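Local coordinates for Slr0280 protein (PDB 5H3K) that is of unknown function but, with its phosphodiester glycosidase (NAGPA-type) domain, may act on sugar-phosphodiester linkages, at residues Ala186-Asn191 with Leu259-Arg264; Arg228-Gly233 with Lys237-Leu242; Met86-Leu91 with Gly587-Asp592; Gln102-Phe107 with Gln112-Arg117; Gln283-Val286 with Gly291-Pro294. All blocks are in the same frame, centred on the assembly; numbering follows the deposited sequence.

Interaction 1: Ala186-Asn191 with Leu259-Arg264; sequences AVVTIN and LVIDAR
The terminal methyl CD2 of L259 meets two side chains of the facing strand at once, lying 3.7 Å from I190 CG1 and 3.9 Å from V188 CG1. V188 in turn divides its branches between two partners, for its other methyl, CG2, comes up tip to tip against I261 CD1 at 3.9 Å. The split follows from the valine torsion: with CG1 anti to the backbone N (chi1 175°), that branch is left for the leucine while CG2, beside the N, serves the isoleucine. All four residues are buried, and the contact is carbon against carbon, with no hydrogen bond crossing it. The strand segments run almost exactly antiparallel (174°), yet their axes stay 10.4 Å apart, too far for the backbones to pair. Each strand pairs within its own sheet, the backbone of V188 bonding to V238. From the opposite sheet in each case, L248 packs on V188, W177 on L259 and F240 on I261, widening the same core. Strands 185-190 and 258-264 are inner strands of two separate four-stranded antiparallel sheets, so the meeting methyls belong to the hydrophobic core of a β-sandwich.

Interaction 2: Arg228-Gly233 with Lys237-Leu242; sequences RLERSG and KVHFQL
R228 with H239 and E230 with K237 form the hydrogen-bonded pairs of an antiparallel β-hairpin, on either side of the non-hydrogen-bonded pair L229-V238, with the strand segments at 149°. Strand 226-232 is one of the two edge strands of its four-stranded sheet. On the face that carries E230, K237 and H239, the side chains form a polar cluster. The imidazole NE2 of H239 donates to E230 OE1 at 2.9 Å, reaching the oxygen on its anti side, 20° out of the carboxylate plane. E230 gets there because its CG stands anti to the backbone N (chi1 177°) and the chain beyond stays extended, alongside the K237 side chain. The other face holds the smaller apolar contact, L229 CD1 against V238 CG2 at 3.9 Å. The opposite charges of E230 OE1 and K237 NZ remain 4.8 Å apart and do not touch directly. A water joins them, donating to E230 OE1 at 2.7 Å and accepting from K237 NZ at 3.2 Å.

Interaction 3: Met86-Leu91 with Gly587-Asp592; sequences MQFLGL and GGQLLD
Q87 and F88, in the last turn of helix 82-89, face Q589 and L590 of the short, weakly bonded strand 589-590, which pairs with strand 584-586 within the phosphodiester glycosidase family region. Q87 extends its side chain toward strand 589-590, its CG anti to the carbonyl carbon (chi1 -75°), and NE2 donates to L590 O at 2.7 Å. The bond is bent, 144° at the hydrogen, and the donor is tilted from the carbonyl plane. A water completes the link: it donates to Q589 OE1 at 2.7 Å, accepts from L590 N at 3.0 Å and gives a weak bond to Q87 OE1. Shortening Q87 to an alanine is likely to leave L590 O without this donor and cost the water its weak bond to the glutamine. The side chains of Q87 and Q589 slide past each other in opposite directions, their amide planes 71° apart. Q589 is also held from elsewhere, with R330 NH2 on its OE1 and P64 O receiving its NE2, so its amide is firmly oriented. Next in sequence, F88 turns its ring edge to that amide, CE2 lying 3.5 Å from Q589 OE1, which sits in the ring plane. L89 O weakly accepts W106 NE1. G90 then leaves the helix with positive phi, its N making a weak 3.3 Å bond to M86 O.

Interaction 4: Gln102-Phe107 with Gln112-Arg117; sequences QPVQWF and QTLNAR
The β-hairpin of strands 101-105 and 112-119 is stitched by two hydrogen-bonded pairs, Q102 with L114 and V104 with Q112, and its segments cross at 135°. Between them P103, which has no N-H to offer, occupies a non-hydrogen-bonded position opposite T113, where the CA atoms come within 4.0 Å. One bond is unusual: L114 N reaches Q102 O at 2.8 Å from well above the carbonyl plane. V104 N donates to Q112 O, also at 2.8 Å. On the face carrying Q102, V104 and L114, the valine and leucine cross at about a right angle, V104 CG2 touching L114 CG at 3.8 Å and V104 CG1 touching L114 CD1 at 3.9 Å. Q102 bends at chi2 (52°), which folds its amide back so that NE2 donates to P103 O at 2.9 Å. L94 O also receives that NE2, and R123 NH1 bonds to Q102 OE1, so both ends of this buried amide are satisfied. P103 CA, finally, makes a CA-H...O contact of 3.2 Å with Q112 O.

Interaction 5: Gln283-Val286 with Gly291-Pro294; sequences QRFV and GQFP
V286 O is met by two groups of the opposite strand: F293 N donates to it at 2.8 Å, nearly straight, and Q292 CA adds a longer CA-H...O contact at 3.5 Å. F293 O is held in the same fashion, by V286 N at 2.8 Å and by the CA-H of F285. These bonds define V286 and F293 as a hydrogen-bonded pair of the β-hairpin 279-288/291-300, while F285 and P294 form the neighbouring non-hydrogen-bonded pair, where the proline's missing N-H costs nothing across the hairpin. On the face carrying F285, its ring crosses P294 obliquely, CE1 to P294 CG being 3.8 Å. Q292 reaches the same ring at CD1: its CG lies anti to the backbone N (chi1 177°), and its extended chain brings OE1 to 3.8 Å from F285 CD1, amide and ring planes 41° apart. The NE2 of that amide bonds to N287 OD1. Replacing Q292 with alanine would probably uncover this flank of F285 and leave N287 OD1 without this donor. V286 and F293 point to the reverse face, toward Q567 and I564 of helix 558-567. The backbone groups of V286 and F293 thus satisfy each other, whereas the side chains meet across the hairpin by van der Waals contact, the Q292 amide bonding through NE2 to N287 while its OE1 side lies against the ring.

Overall arrangement
Along the chain, interaction 4 comes first, followed by interaction 1, which encloses interaction 2, and then interaction 5; the two halves of interaction 3 bracket them all. Interactions 1 and 2, with centres about 9 Å apart, share the sheet of strands 185-190 and 235-241, so the sandwich core and its outer hairpin are continuous. Interaction 4, in the N-terminal mixed sheet, touches interaction 3 through W106, which packs on L91. Interaction 5 belongs to the eight-stranded antiparallel sheet, its centre about 20 Å from that of interaction 3. By joining segments whose nearest ends are 496 residues apart, interaction 3 ties the N-terminal region to the phosphodiester glycosidase part of the protein.

Interaction 1: Ala186-Asn191 with Leu259-Arg264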
# COMPACT_ATOMS: atom_id res chain seq x y z
N ALA A 186 -6.54 3.13 -21.72
CA ALA A 186 -7.52 2.64 -20.77
C ALA A 186 -8.37 1.57 -21.44
O ALA A 186 -8.55 1.58 -22.66
CB ALA A 186 -8.38 3.79 -20.24
N VAL A 187 -8.89 0.64 -20.63
CA VAL A 187 -9.75 -0.41 -21.16
C VAL A 187 -10.91 -0.71 -20.23
O VAL A 187 -10.73 -0.87 -19.01
CB VAL A 187 -8.96 -1.68 -21.53
CG1 VAL A 187 -8.13 -2.17 -20.35
CG2 VAL A 187 -9.91 -2.79 -22.06
N VAL A 188 -12.09 -0.77 -20.81
CA VAL A 188 -13.27 -1.21 -20.10
C VAL A 188 -13.59 -2.64 -20.55
O VAL A 188 -13.77 -2.89 -21.75
CB VAL A 188 -14.49 -0.28 -20.37
CG1 VAL A 188 -15.75 -0.82 -19.71
CG2 VAL A 188 -14.20 1.13 -19.88
N THR A 189 -13.61 -3.58 -19.62
CA THR A 189 -13.98 -4.95 -19.94
C THR A 189 -15.40 -5.16 -19.45
O THR A 189 -15.71 -4.85 -18.29
CB THR A 189 -13.05 -5.99 -19.27
OG1 THR A 189 -11.69 -5.70 -19.61
CG2 THR A 189 -13.39 -7.40 -19.72
N ILE A 190 -16.27 -5.65 -20.33
CA ILE A 190 -17.67 -5.90 -19.99
C ILE A 190 -18.05 -7.34 -20.33
O ILE A 190 -17.76 -7.82 -21.43
CB ILE A 190 -18.63 -5.00 -20.78
CG1 ILE A 190 -18.16 -3.56 -20.75
CG2 ILE A 190 -20.05 -5.13 -20.24
CD1 ILE A 190 -17.90 -3.01 -22.13
N ASN A 191 -18.70 -8.02 -19.40
CA ASN A 191 -19.18 -9.37 -19.66
C ASN A 191 -20.50 -9.29 -20.42
O ASN A 191 -21.55 -9.67 -19.90
CB ASN A 191 -19.32 -10.17 -18.35
CG ASN A 191 -19.81 -11.61 -18.58
OD1 ASN A 191 -20.51 -12.18 -17.73
ND2 ASN A 191 -19.46 -12.20 -19.73
N LEU A 259 -24.27 1.20 -20.08
CA LEU A 259 -23.01 1.48 -19.41
C LEU A 259 -22.53 2.82 -19.96
O LEU A 259 -22.37 2.98 -21.18
CB LEU A 259 -21.97 0.38 -19.68
CG LEU A 259 -20.70 0.47 -18.81
CD1 LEU A 259 -21.01 0.16 -17.35
CD2 LEU A 259 -19.59 -0.43 -19.32
N VAL A 260 -22.33 3.79 -19.08
CA VAL A 260 -21.93 5.12 -19.49
C VAL A 260 -20.44 5.32 -19.19
O VAL A 260 -20.01 5.20 -18.04
CB VAL A 260 -22.74 6.18 -18.75
CG1 VAL A 260 -22.35 7.57 -19.21
CG2 VAL A 260 -24.22 5.95 -18.98
N ILE A 261 -19.66 5.61 -20.22
CA ILE A 261 -18.22 5.82 -20.04
C ILE A 261 -17.84 7.26 -20.31
O ILE A 261 -17.88 7.72 -21.45
CB ILE A 261 -17.40 4.91 -20.98
CG1 ILE A 261 -17.75 3.45 -20.74
CG2 ILE A 261 -15.91 5.15 -20.79
CD1 ILE A 261 -17.29 2.52 -21.88
N ASP A 262 -17.49 7.99 -19.26
CA ASP A 262 -17.14 9.40 -19.41
C ASP A 262 -15.62 9.58 -19.36
O ASP A 262 -14.95 9.05 -18.47
CB ASP A 262 -17.81 10.24 -18.33
CG ASP A 262 -19.33 10.25 -18.44
OD1 ASP A 262 -19.84 10.24 -19.57
OD2 ASP A 262 -20.01 10.27 -17.40
N ALA A 263 -15.08 10.31 -20.33
CA ALA A 263 -13.65 10.67 -20.31
C ALA A 263 -13.52 12.12 -19.86
O ALA A 263 -14.03 13.03 -20.52
CB ALA A 263 -13.03 10.47 -21.69
N ARG A 264 -12.85 12.34 -18.73
CA ARG A 264 -12.72 13.68 -18.16
C ARG A 264 -11.49 13.77 -17.27
O ARG A 264 -10.96 12.75 -16.82
CB ARG A 264 -14.00 14.06 -17.38
CG ARG A 264 -14.27 13.16 -16.18
CD ARG A 264 -15.68 13.35 -15.61
NE ARG A 264 -15.91 14.73 -15.21
CZ ARG A 264 -17.10 15.21 -14.83
NH1 ARG A 264 -18.15 14.41 -14.80
NH2 ARG A 264 -17.22 16.48 -14.50

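Interaction 2: Arg228-Gly233 with Lys237-Leu242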
# COMPACT_ATOMS: atom_id res chain seq x y z
N ARG A 228 -11.99 1.77 -29.44
CA ARG A 228 -12.13 0.66 -30.36
C ARG A 228 -12.64 -0.54 -29.60
O ARG A 228 -12.17 -0.83 -28.50
CB ARG A 228 -10.77 0.32 -30.98
CG ARG A 228 -10.82 -0.61 -32.17
CD ARG A 228 -9.46 -0.59 -32.85
NE ARG A 228 -9.46 -1.23 -34.16
CZ ARG A 228 -9.59 -0.58 -35.31
NH1 ARG A 228 -9.74 0.75 -35.30
NH2 ARG A 228 -9.56 -1.24 -36.46
N LEU A 229 -13.60 -1.23 -30.21
CA LEU A 229 -14.22 -2.39 -29.61
C LEU A 229 -13.41 -3.65 -29.95
O LEU A 229 -13.00 -3.83 -31.10
CB LEU A 229 -15.65 -2.51 -30.16
CG LEU A 229 -16.72 -3.33 -29.44
CD1 LEU A 229 -16.51 -3.28 -27.95
CD2 LEU A 229 -18.10 -2.79 -29.79
N GLU A 230 -13.18 -4.50 -28.95
CA GLU A 230 -12.63 -5.84 -29.20
C GLU A 230 -13.62 -6.88 -28.71
O GLU A 230 -14.04 -6.86 -27.54
CB GLU A 230 -11.29 -6.04 -28.48
CG GLU A 230 -10.73 -7.47 -28.65
CD GLU A 230 -9.64 -7.82 -27.63
OE1 GLU A 230 -9.39 -7.02 -26.70
OE2 GLU A 230 -9.04 -8.92 -27.75
N ARG A 231 -13.99 -7.80 -29.59
CA ARG A 231 -14.87 -8.89 -29.21
C ARG A 231 -14.05 -9.97 -28.52
O ARG A 231 -12.93 -10.28 -28.96
CB ARG A 231 -15.59 -9.47 -30.44
CG ARG A 231 -16.83 -8.70 -30.87
CD ARG A 231 -16.50 -7.42 -31.62
NE ARG A 231 -17.69 -6.77 -32.16
CZ ARG A 231 -17.67 -5.70 -32.95
NH1 ARG A 231 -16.51 -5.17 -33.31
NH2 ARG A 231 -18.80 -5.17 -33.39
N SER A 232 -14.58 -10.51 -27.44
CA SER A 232 -13.90 -11.57 -26.70
C SER A 232 -14.90 -12.65 -26.29
O SER A 232 -15.11 -12.89 -25.10
CB SER A 232 -13.20 -10.99 -25.46
OG SER A 232 -12.18 -11.85 -24.98
N GLY A 233 -15.53 -13.27 -27.28
CA GLY A 233 -16.51 -14.31 -27.01
C GLY A 233 -17.75 -13.76 -26.34
O GLY A 233 -18.46 -12.93 -26.91
N LYS A 237 -14.40 -5.77 -24.96
CA LYS A 237 -13.53 -4.76 -24.37
C LYS A 237 -13.62 -3.49 -25.19
O LYS A 237 -13.67 -3.54 -26.42
CB LYS A 237 -12.09 -5.26 -24.33
CG LYS A 237 -11.91 -6.47 -23.43
CD LYS A 237 -10.45 -6.85 -23.28
CE LYS A 237 -10.33 -8.18 -22.54
NZ LYS A 237 -8.94 -8.48 -22.12
N VAL A 238 -13.65 -2.34 -24.50
CA VAL A 238 -13.59 -1.06 -25.19
C VAL A 238 -12.26 -0.41 -24.84
O VAL A 238 -12.02 -0.03 -23.69
CB VAL A 238 -14.74 -0.14 -24.78
CG1 VAL A 238 -14.75 1.11 -25.67
CG2 VAL A 238 -16.08 -0.87 -24.88
N HIS A 239 -11.39 -0.30 -25.85
CA HIS A 239 -10.04 0.19 -25.67
C HIS A 239 -9.94 1.67 -25.98
O HIS A 239 -10.29 2.09 -27.08
CB HIS A 239 -9.10 -0.56 -26.60
CG HIS A 239 -9.00 -2.01 -26.29
ND1 HIS A 239 -8.08 -2.52 -25.39
CD2 HIS A 239 -9.73 -3.07 -26.72
CE1 HIS A 239 -8.23 -3.82 -25.30
NE2 HIS A 239 -9.24 -4.19 -26.09
N PHE A 240 -9.46 2.46 -25.02
CA PHE A 240 -9.39 3.91 -25.16
C PHE A 240 -7.97 4.43 -25.26
O PHE A 240 -7.07 4.01 -24.51
CB PHE A 240 -10.04 4.61 -23.95
CG PHE A 240 -11.54 4.51 -23.93
CD1 PHE A 240 -12.17 3.40 -23.39
CD2 PHE A 240 -12.32 5.54 -24.45
CE1 PHE A 240 -13.57 3.31 -23.37
CE2 PHE A 240 -13.72 5.46 -24.44
CZ PHE A 240 -14.34 4.34 -23.90
N GLN A 241 -7.78 5.38 -26.18
CA GLN A 241 -6.60 6.21 -26.20
C GLN A 241 -7.02 7.62 -25.76
O GLN A 241 -7.78 8.31 -26.46
CB GLN A 241 -5.99 6.25 -27.60
CG GLN A 241 -4.69 7.04 -27.69
CD GLN A 241 -3.52 6.30 -27.06
OE1 GLN A 241 -3.43 5.07 -27.15
NE2 GLN A 241 -2.62 7.04 -26.42
N LEU A 242 -6.55 8.05 -24.60
CA LEU A 242 -7.03 9.31 -24.01
C LEU A 242 -6.00 10.42 -24.08
O LEU A 242 -4.80 10.16 -24.02
CB LEU A 242 -7.38 9.08 -22.53
CG LEU A 242 -8.48 8.06 -22.26
CD1 LEU A 242 -8.64 7.81 -20.76
CD2 LEU A 242 -9.80 8.51 -22.88
O HOH W 1 -7.58 -7.78 -24.90

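Interaction 3: Met86-Leu91 with Gly587-Asp592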
# COMPACT_ATOMS: atom_id res chain seq x y z
N MET A 86 -16.78 -3.67 -6.17
CA MET A 86 -16.74 -2.39 -6.84
C MET A 86 -15.89 -2.47 -8.10
O MET A 86 -16.30 -2.01 -9.17
CB MET A 86 -16.19 -1.32 -5.90
CG MET A 86 -16.20 0.09 -6.49
SD MET A 86 -15.54 1.33 -5.36
CE MET A 86 -13.81 0.82 -5.29
N GLN A 87 -14.72 -3.09 -7.98
CA GLN A 87 -13.74 -3.05 -9.06
C GLN A 87 -13.92 -4.11 -10.12
O GLN A 87 -13.51 -3.90 -11.26
CB GLN A 87 -12.33 -3.08 -8.50
CG GLN A 87 -11.95 -1.74 -7.91
CD GLN A 87 -10.56 -1.72 -7.37
OE1 GLN A 87 -9.63 -2.28 -7.95
NE2 GLN A 87 -10.40 -1.06 -6.24
N PHE A 88 -14.51 -5.23 -9.76
CA PHE A 88 -14.62 -6.34 -10.69
C PHE A 88 -16.04 -6.66 -11.15
O PHE A 88 -16.22 -7.34 -12.16
CB PHE A 88 -13.92 -7.57 -10.11
CG PHE A 88 -12.42 -7.42 -10.02
CD1 PHE A 88 -11.60 -7.74 -11.10
CD2 PHE A 88 -11.82 -6.94 -8.86
CE1 PHE A 88 -10.22 -7.60 -11.02
CE2 PHE A 88 -10.45 -6.80 -8.77
CZ PHE A 88 -9.64 -7.12 -9.85
N LEU A 89 -17.04 -6.14 -10.44
CA LEU A 89 -18.42 -6.26 -10.90
C LEU A 89 -18.95 -4.93 -11.44
O LEU A 89 -19.85 -4.92 -12.28
CB LEU A 89 -19.35 -6.76 -9.79
CG LEU A 89 -19.01 -8.07 -9.09
CD1 LEU A 89 -20.21 -8.53 -8.29
CD2 LEU A 89 -18.56 -9.13 -10.08
N GLY A 90 -18.40 -3.82 -10.94
CA GLY A 90 -18.86 -2.49 -11.31
C GLY A 90 -19.93 -1.90 -10.40
O GLY A 90 -20.63 -0.97 -10.80
N LEU A 91 -20.06 -2.41 -9.18
CA LEU A 91 -20.99 -1.81 -8.22
C LEU A 91 -20.54 -0.41 -7.82
O LEU A 91 -19.40 -0.22 -7.41
CB LEU A 91 -21.08 -2.64 -6.94
CG LEU A 91 -21.50 -4.10 -6.93
CD1 LEU A 91 -21.88 -4.52 -5.51
CD2 LEU A 91 -22.62 -4.40 -7.92
N GLY A 587 -9.17 -3.75 1.93
CA GLY A 587 -9.76 -5.06 1.68
C GLY A 587 -9.06 -5.78 0.54
O GLY A 587 -9.70 -6.48 -0.25
N GLY A 588 -7.75 -5.60 0.43
CA GLY A 588 -6.97 -6.28 -0.60
C GLY A 588 -7.18 -5.80 -2.03
O GLY A 588 -6.94 -6.57 -2.97
N GLN A 589 -7.61 -4.55 -2.21
CA GLN A 589 -7.74 -3.95 -3.53
C GLN A 589 -7.14 -2.56 -3.50
O GLN A 589 -7.28 -1.86 -2.52
CB GLN A 589 -9.21 -3.83 -3.97
CG GLN A 589 -10.00 -5.14 -3.91
CD GLN A 589 -9.54 -6.17 -4.92
OE1 GLN A 589 -8.79 -5.87 -5.86
NE2 GLN A 589 -10.00 -7.41 -4.75
N LEU A 590 -6.49 -2.16 -4.59
CA LEU A 590 -5.97 -0.79 -4.68
C LEU A 590 -7.09 0.23 -4.85
O LEU A 590 -7.99 0.03 -5.68
CB LEU A 590 -4.99 -0.63 -5.84
CG LEU A 590 -3.63 -1.30 -5.77
CD1 LEU A 590 -2.74 -0.80 -6.95
CD2 LEU A 590 -2.96 -1.05 -4.43
N LEU A 591 -7.02 1.31 -4.09
CA LEU A 591 -8.05 2.35 -4.14
C LEU A 591 -7.68 3.49 -5.08
O LEU A 591 -8.56 4.13 -5.65
CB LEU A 591 -8.26 2.96 -2.75
CG LEU A 591 -8.83 2.07 -1.63
CD1 LEU A 591 -9.09 2.92 -0.40
CD2 LEU A 591 -10.11 1.41 -2.12
N ASP A 592 -6.39 3.73 -5.23
CA ASP A 592 -5.89 5.00 -5.75
C ASP A 592 -5.40 4.98 -7.19
O ASP A 592 -5.24 6.03 -7.81
CB ASP A 592 -4.73 5.48 -4.88
CG ASP A 592 -3.55 4.52 -4.91
OD1 ASP A 592 -3.73 3.33 -4.56
OD2 ASP A 592 -2.43 4.95 -5.29
O HOH W 2 -6.98 -4.07 -6.86

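Interaction 4: Gln102-Phe107 with Gln112-Arg117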
# COMPACT_ATOMS: atom_id res chain seq x y z
N GLN A 102 -24.60 -0.77 3.15
CA GLN A 102 -23.93 -0.23 1.98
C GLN A 102 -24.91 -0.02 0.84
O GLN A 102 -25.26 -0.97 0.16
CB GLN A 102 -22.82 -1.18 1.51
CG GLN A 102 -22.00 -0.60 0.36
CD GLN A 102 -21.49 0.79 0.68
OE1 GLN A 102 -20.69 0.97 1.60
NE2 GLN A 102 -21.94 1.79 -0.07
N PRO A 103 -25.37 1.22 0.65
CA PRO A 103 -26.16 1.55 -0.54
C PRO A 103 -25.33 1.48 -1.82
O PRO A 103 -24.17 1.92 -1.85
CB PRO A 103 -26.65 2.97 -0.28
CG PRO A 103 -25.75 3.52 0.81
CD PRO A 103 -25.31 2.34 1.61
N VAL A 104 -25.91 0.91 -2.87
CA VAL A 104 -25.19 0.70 -4.12
C VAL A 104 -26.07 1.04 -5.31
O VAL A 104 -27.30 1.08 -5.19
CB VAL A 104 -24.68 -0.77 -4.27
CG1 VAL A 104 -23.70 -1.15 -3.14
CG2 VAL A 104 -25.86 -1.76 -4.32
N GLN A 105 -25.45 1.33 -6.45
CA GLN A 105 -26.16 1.44 -7.72
C GLN A 105 -25.51 0.51 -8.73
O GLN A 105 -24.29 0.52 -8.91
CB GLN A 105 -26.15 2.88 -8.25
CG GLN A 105 -27.17 3.81 -7.60
CD GLN A 105 -28.61 3.51 -8.04
OE1 GLN A 105 -29.09 2.37 -7.95
NE2 GLN A 105 -29.31 4.54 -8.52
N TRP A 106 -26.32 -0.33 -9.37
CA TRP A 106 -25.83 -1.25 -10.39
C TRP A 106 -27.00 -1.68 -11.27
O TRP A 106 -27.72 -2.64 -10.96
CB TRP A 106 -25.13 -2.47 -9.75
CG TRP A 106 -24.46 -3.37 -10.76
CD1 TRP A 106 -23.29 -3.14 -11.43
CD2 TRP A 106 -24.94 -4.65 -11.21
NE1 TRP A 106 -23.02 -4.19 -12.27
CE2 TRP A 106 -24.00 -5.13 -12.15
CE3 TRP A 106 -26.05 -5.43 -10.91
CZ2 TRP A 106 -24.16 -6.36 -12.79
CZ3 TRP A 106 -26.20 -6.65 -11.55
CH2 TRP A 106 -25.27 -7.10 -12.48
N PHE A 107 -27.19 -0.95 -12.37
CA PHE A 107 -28.32 -1.15 -13.27
C PHE A 107 -29.63 -1.19 -12.48
O PHE A 107 -30.44 -2.10 -12.63
CB PHE A 107 -28.12 -2.42 -14.09
CG PHE A 107 -26.90 -2.38 -14.98
CD1 PHE A 107 -26.93 -1.69 -16.19
CD2 PHE A 107 -25.73 -3.02 -14.62
CE1 PHE A 107 -25.81 -1.64 -17.02
CE2 PHE A 107 -24.61 -2.98 -15.44
CZ PHE A 107 -24.66 -2.30 -16.64
N GLN A 112 -30.09 0.27 -3.80
CA GLN A 112 -30.32 -0.92 -3.01
C GLN A 112 -29.35 -0.84 -1.85
O GLN A 112 -28.19 -0.47 -2.03
CB GLN A 112 -30.04 -2.16 -3.86
CG GLN A 112 -30.52 -3.48 -3.25
CD GLN A 112 -31.06 -4.43 -4.30
OE1 GLN A 112 -31.19 -4.07 -5.47
NE2 GLN A 112 -31.39 -5.65 -3.88
N THR A 113 -29.82 -1.18 -0.66
CA THR A 113 -28.96 -1.13 0.50
C THR A 113 -28.53 -2.54 0.87
O THR A 113 -29.36 -3.36 1.27
CB THR A 113 -29.66 -0.46 1.68
OG1 THR A 113 -29.78 0.94 1.40
CG2 THR A 113 -28.86 -0.66 2.96
N LEU A 114 -27.24 -2.83 0.71
CA LEU A 114 -26.76 -4.18 0.97
C LEU A 114 -26.32 -4.28 2.42
O LEU A 114 -25.83 -3.30 2.99
CB LEU A 114 -25.58 -4.52 0.06
CG LEU A 114 -25.74 -4.24 -1.44
CD1 LEU A 114 -24.57 -4.86 -2.18
CD2 LEU A 114 -27.05 -4.81 -1.96
N ASN A 115 -26.51 -5.44 3.03
CA ASN A 115 -25.92 -5.68 4.33
C ASN A 115 -24.42 -5.86 4.17
O ASN A 115 -23.97 -6.49 3.21
CB ASN A 115 -26.50 -6.93 4.97
CG ASN A 115 -27.95 -6.76 5.36
OD1 ASN A 115 -28.41 -5.63 5.61
ND2 ASN A 115 -28.69 -7.86 5.41
N ALA A 116 -23.65 -5.31 5.11
CA ALA A 116 -22.20 -5.48 5.11
C ALA A 116 -21.77 -6.14 6.41
O ALA A 116 -22.27 -5.79 7.48
CB ALA A 116 -21.49 -4.12 4.92
N ARG A 117 -20.84 -7.09 6.32
CA ARG A 117 -20.27 -7.67 7.53
C ARG A 117 -18.76 -7.76 7.42
O ARG A 117 -18.22 -8.11 6.37
CB ARG A 117 -20.87 -9.04 7.81
CG ARG A 117 -20.56 -10.09 6.76
CD ARG A 117 -21.23 -11.41 7.11
NE ARG A 117 -20.44 -12.20 8.05
CZ ARG A 117 -20.82 -13.38 8.55
NH1 ARG A 117 -22.00 -13.89 8.20
NH2 ARG A 117 -20.04 -14.03 9.40

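Interaction 5: Gln283-Val286 with Gly291-Pro294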
# COMPACT_ATOMS: atom_id res chain seq x y z
N GLN A 283 -12.62 9.64 -0.84
CA GLN A 283 -12.04 10.16 -2.08
C GLN A 283 -12.47 11.62 -2.16
O GLN A 283 -13.66 11.92 -2.03
CB GLN A 283 -12.53 9.36 -3.29
CG GLN A 283 -11.94 9.82 -4.61
CD GLN A 283 -10.43 9.63 -4.67
OE1 GLN A 283 -9.91 8.61 -4.19
NE2 GLN A 283 -9.72 10.61 -5.25
N ARG A 284 -11.51 12.52 -2.32
CA ARG A 284 -11.75 13.96 -2.23
C ARG A 284 -10.93 14.71 -3.26
O ARG A 284 -9.94 14.19 -3.77
CB ARG A 284 -11.32 14.48 -0.85
CG ARG A 284 -12.32 14.29 0.27
CD ARG A 284 -11.74 14.76 1.60
NE ARG A 284 -10.82 13.79 2.18
CZ ARG A 284 -10.34 13.87 3.41
NH1 ARG A 284 -9.51 12.94 3.87
NH2 ARG A 284 -10.70 14.88 4.18
N PHE A 285 -11.34 15.95 -3.54
CA PHE A 285 -10.48 16.89 -4.26
C PHE A 285 -9.93 17.89 -3.26
O PHE A 285 -10.69 18.50 -2.51
CB PHE A 285 -11.26 17.63 -5.35
CG PHE A 285 -11.69 16.75 -6.50
CD1 PHE A 285 -10.83 16.50 -7.56
CD2 PHE A 285 -12.96 16.18 -6.51
CE1 PHE A 285 -11.23 15.68 -8.62
CE2 PHE A 285 -13.37 15.37 -7.57
CZ PHE A 285 -12.50 15.12 -8.62
N VAL A 286 -8.61 18.06 -3.23
CA VAL A 286 -8.01 19.03 -2.33
C VAL A 286 -7.45 20.21 -3.13
O VAL A 286 -6.65 20.02 -4.05
CB VAL A 286 -6.91 18.41 -1.45
CG1 VAL A 286 -6.28 19.46 -0.55
CG2 VAL A 286 -7.48 17.26 -0.61
N GLY A 291 -3.11 24.03 -7.55
CA GLY A 291 -4.13 23.32 -8.30
C GLY A 291 -5.04 22.43 -7.47
O GLY A 291 -4.99 22.46 -6.24
N GLN A 292 -5.86 21.64 -8.15
CA GLN A 292 -6.84 20.78 -7.50
C GLN A 292 -6.38 19.33 -7.62
O GLN A 292 -6.16 18.83 -8.72
CB GLN A 292 -8.21 20.94 -8.17
CG GLN A 292 -9.29 20.02 -7.59
CD GLN A 292 -10.69 20.35 -8.09
OE1 GLN A 292 -11.11 19.91 -9.17
NE2 GLN A 292 -11.44 21.12 -7.30
N PHE A 293 -6.19 18.66 -6.47
CA PHE A 293 -5.63 17.31 -6.45
C PHE A 293 -6.64 16.29 -5.98
O PHE A 293 -7.13 16.39 -4.84
CB PHE A 293 -4.43 17.24 -5.49
CG PHE A 293 -3.22 18.01 -5.95
CD1 PHE A 293 -3.14 19.39 -5.79
CD2 PHE A 293 -2.13 17.34 -6.50
CE1 PHE A 293 -2.01 20.10 -6.21
CE2 PHE A 293 -0.99 18.03 -6.92
CZ PHE A 293 -0.93 19.42 -6.78
N PRO A 294 -6.95 15.30 -6.82
CA PRO A 294 -7.74 14.17 -6.29
C PRO A 294 -6.88 13.41 -5.28
O PRO A 294 -5.73 13.08 -5.59
CB PRO A 294 -8.01 13.30 -7.54
CG PRO A 294 -7.76 14.22 -8.72
CD PRO A 294 -6.66 15.16 -8.26